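Local coordinates for protein GNA33 (Neisseria gonorrhoeae FA 1090, PDB 2G5D) that probably cleaves the glycosidic bond between N-acetylmuramic acid and N-acetylglucosamine in peptidoglycan, as a lytic transglycosylase forming a 1,6-anhydro product, at residues Pro124-Asp129 against Phe238-Gln243. Residues are numbered along the deposited sequence; the frame is centred on the assembly and turned at random.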
loop_
_atom_site.group_PDB
_atom_site.type_symbol
_atom_site.label_atom_id
_atom_site.label_comp_id
_atom_site.label_asym_id
_atom_site.label_seq_id
_atom_site.Cartn_x
_atom_site.Cartn_y
_atom_site.Cartn_z
ATOM N N PRO A 124 0.190 -10.686 -2.665
ATOM C CA PRO A 124 -0.025 -11.973 -3.355
ATOM C C PRO A 124 1.193 -12.905 -3.370
ATOM O O PRO A 124 2.340 -12.447 -3.384
ATOM C CB PRO A 124 -0.398 -11.557 -4.779
ATOM C CG PRO A 124 0.189 -10.205 -4.954
ATOM C CD PRO A 124 0.230 -9.548 -3.598
ATOM N N VAL A 125 0.909 -14.208 -3.330
ATOM C CA VAL A 125 1.875 -15.275 -3.638
ATOM C C VAL A 125 1.568 -15.806 -5.045
ATOM O O VAL A 125 0.430 -16.098 -5.367
ATOM C CB VAL A 125 1.829 -16.431 -2.579
ATOM C CG1 VAL A 125 2.739 -17.620 -2.979
ATOM C CG2 VAL A 125 2.245 -15.919 -1.246
ATOM N N LEU A 126 2.573 -15.897 -5.902
ATOM C CA LEU A 126 2.327 -16.513 -7.207
ATOM C C LEU A 126 3.398 -17.513 -7.582
ATOM O O LEU A 126 4.568 -17.297 -7.316
ATOM C CB LEU A 126 2.080 -15.478 -8.328
ATOM C CG LEU A 126 2.837 -14.157 -8.515
ATOM C CD1 LEU A 126 2.753 -13.715 -9.960
ATOM C CD2 LEU A 126 2.288 -13.047 -7.553
ATOM N N LYS A 127 2.970 -18.623 -8.174
ATOM C CA LYS A 127 3.897 -19.650 -8.659
ATOM C C LYS A 127 4.861 -19.056 -9.696
ATOM O O LYS A 127 4.467 -18.263 -10.556
ATOM C CB LYS A 127 3.127 -20.827 -9.259
ATOM C CG LYS A 127 2.258 -21.592 -8.280
ATOM C CD LYS A 127 1.430 -22.629 -9.042
ATOM C CE LYS A 127 0.733 -23.592 -8.110
ATOM N NZ LYS A 127 0.182 -24.756 -8.873
ATOM N N GLY A 128 6.132 -19.426 -9.591
ATOM C CA GLY A 128 7.157 -18.863 -10.458
ATOM C C GLY A 128 8.517 -19.441 -10.148
ATOM O O GLY A 128 8.610 -20.431 -9.430
ATOM N N ASP A 129 9.567 -18.824 -10.688
ATOM C CA ASP A 129 10.936 -19.303 -10.477
ATOM C C ASP A 129 11.938 -18.151 -10.577
ATOM O O ASP A 129 11.602 -17.077 -11.044
ATOM C CB ASP A 129 11.276 -20.405 -11.500
ATOM C CG ASP A 129 11.991 -21.614 -10.875
ATOM O OD1 ASP A 129 12.820 -21.449 -9.949
ATOM O OD2 ASP A 129 11.717 -22.745 -11.331
ATOM N N PHE A 238 -0.106 -9.751 -13.439
ATOM C CA PHE A 238 -0.745 -8.482 -13.689
ATOM C C PHE A 238 -1.245 -7.934 -12.361
ATOM O O PHE A 238 -1.014 -6.769 -12.040
ATOM C CB PHE A 238 -1.889 -8.632 -14.704
ATOM C CG PHE A 238 -2.582 -7.333 -15.021
ATOM C CD1 PHE A 238 -2.186 -6.573 -16.114
ATOM C CD2 PHE A 238 -3.611 -6.868 -14.222
ATOM C CE1 PHE A 238 -2.811 -5.369 -16.412
ATOM C CE2 PHE A 238 -4.237 -5.660 -14.503
ATOM C CZ PHE A 238 -3.837 -4.912 -15.601
ATOM N N PHE A 239 -1.903 -8.791 -11.583
ATOM C CA PHE A 239 -2.448 -8.410 -10.271
ATOM C C PHE A 239 -1.415 -8.141 -9.162
ATOM O O PHE A 239 -1.691 -7.368 -8.246
ATOM C CB PHE A 239 -3.518 -9.410 -9.832
ATOM C CG PHE A 239 -4.872 -9.120 -10.413
ATOM C CD1 PHE A 239 -5.215 -9.583 -11.686
ATOM C CD2 PHE A 239 -5.806 -8.362 -9.694
ATOM C CE1 PHE A 239 -6.458 -9.303 -12.236
ATOM C CE2 PHE A 239 -7.050 -8.070 -10.243
ATOM C CZ PHE A 239 -7.379 -8.547 -11.515
ATOM N N MET A 240 -0.233 -8.752 -9.248
ATOM C CA MET A 240 0.902 -8.356 -8.403
ATOM C C MET A 240 1.252 -6.897 -8.635
ATOM O O MET A 240 1.573 -6.180 -7.676
ATOM C CB MET A 240 2.143 -9.215 -8.667
ATOM C CG MET A 240 3.261 -9.041 -7.629
ATOM S SD MET A 240 4.665 -10.150 -7.909
ATOM C CE MET A 240 5.650 -9.216 -9.075
ATOM N N HIS A 241 1.196 -6.459 -9.896
ATOM C CA HIS A 241 1.399 -5.046 -10.232
ATOM C C HIS A 241 0.364 -4.172 -9.513
ATOM O O HIS A 241 0.712 -3.140 -8.949
ATOM C CB HIS A 241 1.304 -4.812 -11.741
ATOM C CG HIS A 241 2.566 -5.100 -12.495
ATOM N ND1 HIS A 241 3.144 -6.353 -12.539
ATOM C CD2 HIS A 241 3.324 -4.311 -13.293
ATOM C CE1 HIS A 241 4.219 -6.313 -13.305
ATOM N NE2 HIS A 241 4.351 -5.085 -13.774
ATOM N N ILE A 242 -0.895 -4.619 -9.511
ATOM C CA ILE A 242 -1.989 -3.896 -8.848
ATOM C C ILE A 242 -1.795 -3.749 -7.333
ATOM O O ILE A 242 -2.160 -2.713 -6.768
ATOM C CB ILE A 242 -3.400 -4.497 -9.192
ATOM C CG1 ILE A 242 -3.637 -4.469 -10.703
ATOM C CG2 ILE A 242 -4.527 -3.711 -8.493
ATOM C CD1 ILE A 242 -4.815 -5.288 -11.156
ATOM N N GLN A 243 -1.223 -4.759 -6.673
ATOM C CA GLN A 243 -0.919 -4.640 -5.231
ATOM C C GLN A 243 0.422 -3.946 -4.971
ATOM O O GLN A 243 0.633 -3.380 -3.902
ATOM C CB GLN A 243 -0.974 -5.993 -4.503
ATOM C CG GLN A 243 -2.343 -6.705 -4.536
ATOM C CD GLN A 243 -3.376 -6.186 -3.521
ATOM O OE1 GLN A 243 -3.105 -5.310 -2.688
ATOM N NE2 GLN A 243 -4.572 -6.749 -3.590
#
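Two ring atoms of Pro124, CG and CD, touch helix 234-243. Pro124 CG lies 4.0 Å from Met240 CA. Pro124 CD rests on the stem of the next turn, 3.9 Å from Gln243 CB. Of the aromatic rings on the helix, that of Phe239 carries Ile242 CD1 over one face, 3.5 Å above the plane and displaced toward the rim.

Proline suits the start of the strand segment because its compact, apolar ring packs at van der Waals distance on Met240 CA and on the aliphatic part of Gln243. Gln243 offers it CB and CG, and the chain then bends (chi2 -80°), letting OE1 accept a weak hydrogen bond from Tyr122 N. A residue with both a greasy stem and a polar end thus serves packing and strand backbone together.

Leu126 and Met240 form the other half of the contact, their side chains crossing at about a right angle. One branch does the touching: Leu126 CD2 lies 3.8 Å from Met240 SD and also meets Met240 CB. With CG anti to the backbone N (chi1 -168°), methionine extends its unbranched chain from the helix past this methyl, then turns at chi3 (86°). Such a flexible, apolar chain suits a buried site beside a leucine methyl. No hydrogen bond joins the two segments, and burial of apolar surface accounts for the contact.

Within the MltA-specific insert, residues 124-129 are tied by backbone hydrogen bonds to strand 246-249, through Leu126 with Arg247 and Lys249, and to strand 227-231, through Asp129 with Tyr230. Helix 234-243 belongs to the connection between these two strands; its Met240 also touches Phe315 of strand 313-317, while its Phe238 and His241 touch Arg213 of helix 213-217.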